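Local coordinates for SusD superfamily protein (Bacteroides fragilis, PDB 3L22), which probably takes part in capturing and importing glycans at the outer membrane, as SusD-family proteins do, and binds zinc ions in the crystal, at residues I14-S17 and P18-E22. Residues are numbered along the deposited sequence; the frame is centred on the assembly and turned at random.
Sequences IFTS and PTRIE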
ATOM      1  N   ILE A  14       3.044 -18.628  25.524  1.00 31.72           N
ATOM      2  CA  ILE A  14       3.287 -17.881  26.782  1.00 29.47           C
ATOM      3  C   ILE A  14       4.685 -17.273  26.592  1.00 27.01           C
ATOM      4  O   ILE A  14       5.619 -17.949  26.105  1.00 26.64           O
ATOM      5  CB  ILE A  14       3.222 -18.746  28.099  1.00 29.78           C
ATOM      6  CG1 ILE A  14       1.880 -19.509  28.226  1.00 29.81           C
ATOM      7  CG2 ILE A  14       3.419 -17.842  29.330  1.00 29.93           C
ATOM      8  CD1 ILE A  14       1.910 -20.762  29.162  1.00 30.42           C
ATOM      9  N   PHE A  15       4.835 -16.001  26.932  1.00 24.17           N
ATOM     10  CA  PHE A  15       6.066 -15.293  26.627  1.00 22.38           C
ATOM     11  C   PHE A  15       7.103 -15.518  27.707  1.00 21.64           C
ATOM     12  O   PHE A  15       7.413 -14.622  28.481  1.00 21.74           O
ATOM     13  CB  PHE A  15       5.808 -13.801  26.454  1.00 22.31           C
ATOM     14  CG  PHE A  15       5.022 -13.419  25.212  1.00 21.65           C
ATOM     15  CD1 PHE A  15       4.674 -14.334  24.208  1.00 20.86           C
ATOM     16  CD2 PHE A  15       4.654 -12.105  25.045  1.00 19.42           C
ATOM     17  CE1 PHE A  15       3.975 -13.925  23.098  1.00 20.36           C
ATOM     18  CE2 PHE A  15       3.968 -11.698  23.937  1.00 18.97           C
ATOM     19  CZ  PHE A  15       3.620 -12.602  22.961  1.00 20.43           C
ATOM     20  N   THR A  16       7.655 -16.713  27.736  1.00 20.39           N
ATOM     21  CA  THR A  16       8.650 -17.078  28.727  1.00 19.86           C
ATOM     22  C   THR A  16      10.061 -16.772  28.249  1.00 18.71           C
ATOM     23  O   THR A  16      10.974 -16.907  29.006  1.00 18.19           O
ATOM     24  CB  THR A  16       8.567 -18.582  29.039  1.00 19.83           C
ATOM     25  OG1 THR A  16       8.734 -19.294  27.820  1.00 22.00           O
ATOM     26  CG2 THR A  16       7.217 -18.942  29.627  1.00 20.08           C
ATOM     27  N   SER A  17      10.249 -16.380  26.992  1.00 18.34           N
ATOM     28  CA  SER A  17      11.600 -16.078  26.484  1.00 18.39           C
ATOM     29  C   SER A  17      11.524 -15.113  25.340  1.00 18.20           C
ATOM     30  O   SER A  17      10.466 -14.985  24.719  1.00 17.32           O
ATOM     31  CB  SER A  17      12.275 -17.331  25.956  1.00 18.06           C
ATOM     32  OG  SER A  17      11.614 -17.768  24.795  1.00 17.92           O
ATOM     33  N   PRO A  18      12.644 -14.436  25.052  1.00 18.60           N
ATOM     34  CA  PRO A  18      12.666 -13.501  23.926  1.00 18.39           C
ATOM     35  C   PRO A  18      12.356 -14.186  22.598  1.00 17.97           C
ATOM     36  O   PRO A  18      11.662 -13.602  21.780  1.00 17.99           O
ATOM     37  CB  PRO A  18      14.116 -12.991  23.914  1.00 18.65           C
ATOM     38  CG  PRO A  18      14.615 -13.173  25.297  1.00 18.28           C
ATOM     39  CD  PRO A  18      13.891 -14.374  25.854  1.00 19.07           C
ATOM     40  N   THR A  19      12.835 -15.413  22.384  1.00 18.16           N
ATOM     41  CA  THR A  19      12.584 -16.056  21.107  1.00 18.53           C
ATOM     42  C   THR A  19      11.064 -16.337  20.948  1.00 17.95           C
ATOM     43  O   THR A  19      10.532 -16.220  19.854  1.00 16.54           O
ATOM     44  CB  THR A  19      13.450 -17.312  20.829  1.00 19.42           C
ATOM     45  OG1 THR A  19      13.012 -18.389  21.626  1.00 23.46           O
ATOM     46  CG2 THR A  19      14.933 -17.084  21.122  1.00 20.42           C
ATOM     47  N   ARG A  20      10.352 -16.623  22.032  1.00 17.42           N
ATOM     48  CA  ARG A  20       8.868 -16.758  21.944  1.00 17.64           C
ATOM     49  C   ARG A  20       8.151 -15.438  21.636  1.00 16.65           C
ATOM     50  O   ARG A  20       7.243 -15.407  20.838  1.00 15.84           O
ATOM     51  CB  ARG A  20       8.286 -17.368  23.208  1.00 17.73           C
ATOM     52  CG  ARG A  20       8.550 -18.873  23.244  1.00 22.50           C
ATOM     53  CD  ARG A  20       7.724 -19.518  24.282  1.00 27.64           C
ATOM     54  NE  ARG A  20       7.792 -20.970  24.224  1.00 29.79           N
ATOM     55  CZ  ARG A  20       7.173 -21.772  25.084  1.00 31.61           C
ATOM     56  NH1 ARG A  20       6.429 -21.265  26.078  1.00 33.51           N
ATOM     57  NH2 ARG A  20       7.291 -23.087  24.948  1.00 31.66           N
ATOM     58  N   ILE A  21       8.611 -14.348  22.225  1.00 16.64           N
ATOM     59  CA  ILE A  21       8.072 -13.019  21.885  1.00 16.45           C
ATOM     60  C   ILE A  21       8.285 -12.733  20.395  1.00 16.49           C
ATOM     61  O   ILE A  21       7.364 -12.382  19.649  1.00 16.41           O
ATOM     62  CB  ILE A  21       8.717 -11.890  22.724  1.00 16.56           C
ATOM     63  CG1 ILE A  21       8.410 -12.084  24.229  1.00 17.54           C
ATOM     64  CG2 ILE A  21       8.189 -10.518  22.224  1.00 15.35           C
ATOM     65  CD1 ILE A  21       9.298 -11.204  25.183  1.00 18.77           C
ATOM     66  N   GLU A  22       9.503 -12.939  19.948  1.00 17.30           N
ATOM     67  CA  GLU A  22       9.832 -12.650  18.580  1.00 18.41           C
ATOM     68  C   GLU A  22       9.122 -13.566  17.576  1.00 18.03           C
ATOM     69  O   GLU A  22       8.784 -13.103  16.523  1.00 18.04           O
ATOM     70  CB  GLU A  22      11.339 -12.692  18.385  1.00 18.73           C
ATOM     71  CG  GLU A  22      11.967 -11.509  19.060  1.00 22.72           C
ATOM     72  CD  GLU A  22      13.484 -11.530  19.065  1.00 28.06           C
ATOM     73  OE1 GLU A  22      14.043 -12.341  18.329  1.00 32.02           O
ATOM     74  OE2 GLU A  22      14.100 -10.715  19.796  1.00 30.55           O
TER
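Ser17 caps the N-terminus of helix 18-33: its OG accepts from Arg20 N at 3.2 Å with an N-H...O angle of 160°. The torsion that permits this places OG between its own backbone N and carbonyl carbon (chi1 68°), turned back over the first turn, where a backbone N-H has no earlier helical carbonyl to meet. The carbonyl of the same serine starts the regular ladder, Ile21 N donating to Ser17 O at 3.2 Å. Pro18 follows as the first helical residue, a common choice there because its missing N-H costs the helix nothing.

On the hydrophobic side, Ile21 CG1 lies 3.8 Å from Phe15 CG, the isoleucine side chain running roughly perpendicular to that of the phenylalanine. Ile21 CA stands 4.3 Å above the plane of the Phe15 ring, over its centre, so one face of the ring rests on the backbone of the helix. Phe15, two residues before the cap, thus packs against Ile21 in the first turn of the helix. Farther out, Arg20 stretches its chain straight from CG to NE, reaching back along the incoming loop; its CD comes to 3.2 Å from Ile14 O, and NH1 makes a weak hydrogen bond of 3.4 Å to that oxygen, which lies near the guanidinium plane, at its edge. An inverse gamma turn centred on Phe15, with a weak bond from Thr16 N to Ile14 O, bends the loop and presents this carbonyl to the arginine.

The whole corner lies at the surface, yet Ile21 is buried, packing on Phe98 and Leu102 of helix 79-103 and on Val108 and Ala109 of helix 106-109, while Phe15 touches Ser101 of helix 79-103.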